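Local coordinates for ribonucleoside-diphosphate reductase (Pseudomonas aeruginosa, PDB 5IM3), which reduces ribonucleoside diphosphates to deoxyribonucleotides for DNA synthesis and is switched off allosterically through an ATP cone that binds dATP, at the interface of chains A and B. Sequence-based numbering; all coordinates share one arbitrary frame. Chains: chain A/B, Ribonucleoside-diphosphate reductase.

The interface of chains A and B. Residues chain A 107, 110, 118-119, 122; chain B 110, 115, 118-119.
A:Met110 and B:Met110 meet about an approximate local two-fold and cross at about a right angle, each reaching over the other toward the partner's next helix. The tight part of the contact lies where their stems touch: A:Met110 CB and B:Met110 CB stand 3.5 Å apart, closer than usual for carbons, and the two CG atoms are equally near. In both copies CG lies anti to the carbonyl carbon (chi1 -71° in A:Met110), and the chain then runs out straight, which carries the sulfur and methyl past the crossing point. A:Met110 SD settles on the backbone of B:Gln115, 3.7 Å from B:Gln115 CA. The same A:Met110 SD lies 3.8 Å from the methyl B:Ala118 CB, which A:Met110 CE also touches. The reciprocal thioether fits less closely, with B:Met110 SD 4.0 Å from A:Ala118 CB and its CE near the backbone N of A:Arg119. Each thioether thus packs against the methyl of an alanine near the start of the partner's following helix. Beside this pair the carbonyl oxygens A:Met110 O and B:Met110 O come within 3.1 Å; both can only accept, so no hydrogen bond joins them and the approach is at best neutral, probably mildly unfavourable.

Packing is looser toward the edges. B:Gln115 holds CG anti to its own N (chi1 179°), which places CG 4.0 Å from A:Leu107 N; the bend at chi2 comes beyond it and turns the amide, so the aliphatic stem makes the contact. At the other margin both methyls of A:Val122 rest on B:Arg119, CG2 being 3.8 Å from B:Arg119 CB, while CG1 also sits over one guanidinium face, toward its rim.

This small, largely apolar patch joins helix 98-111 and the start of helix 115-138 of chain A to helices 98-111 and 115-134 of chain B, pairing the first ATP cones of two subunits within the deposited tetramer, probably part of the dATP-bound, inhibited assembly.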
ATOM      1  N   LEU A 107     -37.066   6.838  33.804  1.00 55.22           N
ATOM      2  CA  LEU A 107     -36.383   6.290  32.638  1.00 55.73           C
ATOM      3  C   LEU A 107     -37.362   5.556  31.728  1.00 55.64           C
ATOM      4  O   LEU A 107     -37.360   5.754  30.509  1.00 55.17           O
ATOM      5  CB  LEU A 107     -35.254   5.361  33.087  1.00 58.63           C
ATOM      6  CG  LEU A 107     -34.456   4.670  31.975  1.00 60.68           C
ATOM      7  CD1 LEU A 107     -33.783   5.691  31.064  1.00 58.87           C
ATOM      8  CD2 LEU A 107     -33.423   3.717  32.563  1.00 61.84           C
ATOM      9  N   MET A 110     -39.613   7.906  29.939  1.00 54.74           N
ATOM     10  CA  MET A 110     -38.893   8.707  28.956  1.00 53.68           C
ATOM     11  C   MET A 110     -38.540   7.895  27.715  1.00 56.18           C
ATOM     12  O   MET A 110     -38.698   8.379  26.589  1.00 54.73           O
ATOM     13  CB  MET A 110     -37.633   9.291  29.587  1.00 50.53           C
ATOM     14  CG  MET A 110     -37.905  10.387  30.597  1.00 49.93           C
ATOM     15  SD  MET A 110     -36.384  10.981  31.347  1.00 45.28           S
ATOM     16  CE  MET A 110     -37.016  12.194  32.505  1.00 46.09           C
ATOM     17  N   ALA A 118     -43.830  12.169  31.456  1.00 47.80           N
ATOM     18  CA  ALA A 118     -42.528  12.091  32.109  1.00 48.08           C
ATOM     19  C   ALA A 118     -42.163  13.418  32.761  1.00 45.70           C
ATOM     20  O   ALA A 118     -41.710  13.452  33.911  1.00 42.67           O
ATOM     21  CB  ALA A 118     -41.457  11.672  31.104  1.00 46.33           C
ATOM     22  N   ARG A 119     -42.356  14.527  32.043  1.00 48.07           N
ATOM     23  CA  ARG A 119     -41.934  15.820  32.572  1.00 49.80           C
ATOM     24  C   ARG A 119     -42.798  16.242  33.754  1.00 50.58           C
ATOM     25  O   ARG A 119     -42.300  16.856  34.704  1.00 47.82           O
ATOM     26  CB  ARG A 119     -41.961  16.883  31.471  1.00 48.67           C
ATOM     27  CG  ARG A 119     -43.311  17.534  31.235  1.00 48.12           C
ATOM     28  CD  ARG A 119     -43.287  18.402  29.984  1.00 49.85           C
ATOM     29  NE  ARG A 119     -42.138  19.306  29.946  1.00 50.63           N
ATOM     30  CZ  ARG A 119     -42.091  20.495  30.543  1.00 52.91           C
ATOM     31  NH1 ARG A 119     -43.129  20.940  31.241  1.00 51.17           N
ATOM     32  NH2 ARG A 119     -40.995  21.241  30.448  1.00 53.99           N
ATOM     33  N   VAL A 122     -41.481  14.302  36.644  1.00 48.32           N
ATOM     34  CA  VAL A 122     -40.283  14.956  37.167  1.00 47.58           C
ATOM     35  C   VAL A 122     -40.666  16.173  38.000  1.00 47.59           C
ATOM     36  O   VAL A 122     -40.217  16.335  39.141  1.00 48.31           O
ATOM     37  CB  VAL A 122     -39.338  15.342  36.013  1.00 46.92           C
ATOM     38  CG1 VAL A 122     -38.282  16.344  36.481  1.00 47.63           C
ATOM     39  CG2 VAL A 122     -38.668  14.107  35.433  1.00 46.31           C
TER
ATOM     40  N   MET B 110     -35.185  12.296  26.156  1.00 49.50           N
ATOM     41  CA  MET B 110     -35.914  11.234  26.839  1.00 50.49           C
ATOM     42  C   MET B 110     -35.822   9.912  26.081  1.00 51.46           C
ATOM     43  O   MET B 110     -35.633   8.855  26.692  1.00 52.39           O
ATOM     44  CB  MET B 110     -37.369  11.659  27.031  1.00 48.38           C
ATOM     45  CG  MET B 110     -37.538  12.801  28.025  1.00 46.15           C
ATOM     46  SD  MET B 110     -39.260  13.286  28.239  1.00 46.75           S
ATOM     47  CE  MET B 110     -39.127  14.509  29.539  1.00 46.01           C
ATOM     48  N   GLN B 115     -31.836  10.168  31.294  1.00 52.04           N
ATOM     49  CA  GLN B 115     -32.808  10.498  32.333  1.00 52.87           C
ATOM     50  C   GLN B 115     -32.313  11.628  33.228  1.00 53.38           C
ATOM     51  O   GLN B 115     -33.077  12.540  33.564  1.00 53.06           O
ATOM     52  CB  GLN B 115     -33.120   9.251  33.162  1.00 55.21           C
ATOM     53  CG  GLN B 115     -34.102   9.482  34.299  1.00 54.07           C
ATOM     54  CD  GLN B 115     -33.421   9.648  35.648  1.00 57.38           C
ATOM     55  OE1 GLN B 115     -32.245   9.315  35.813  1.00 58.47           O
ATOM     56  NE2 GLN B 115     -34.161  10.163  36.621  1.00 56.00           N
ATOM     57  N   ALA B 118     -32.281  14.831  31.064  1.00 46.29           N
ATOM     58  CA  ALA B 118     -33.637  15.219  30.691  1.00 44.30           C
ATOM     59  C   ALA B 118     -34.363  15.865  31.863  1.00 43.57           C
ATOM     60  O   ALA B 118     -34.980  16.926  31.717  1.00 42.00           O
ATOM     61  CB  ALA B 118     -34.413  14.003  30.182  1.00 44.38           C
ATOM     62  N   ARG B 119     -34.300  15.239  33.040  1.00 45.46           N
ATOM     63  CA  ARG B 119     -35.004  15.800  34.186  1.00 47.45           C
ATOM     64  C   ARG B 119     -34.407  17.145  34.578  1.00 47.29           C
ATOM     65  O   ARG B 119     -35.142  18.073  34.933  1.00 46.34           O
ATOM     66  CB  ARG B 119     -34.986  14.817  35.361  1.00 50.63           C
ATOM     67  CG  ARG B 119     -33.657  14.704  36.097  1.00 54.36           C
ATOM     68  CD  ARG B 119     -33.674  13.578  37.125  1.00 54.70           C
ATOM     69  NE  ARG B 119     -34.929  13.546  37.864  1.00 56.71           N
ATOM     70  CZ  ARG B 119     -35.217  14.350  38.880  1.00 59.04           C
ATOM     71  NH1 ARG B 119     -34.333  15.251  39.287  1.00 61.04           N
ATOM     72  NH2 ARG B 119     -36.391  14.253  39.487  1.00 61.06           N
TER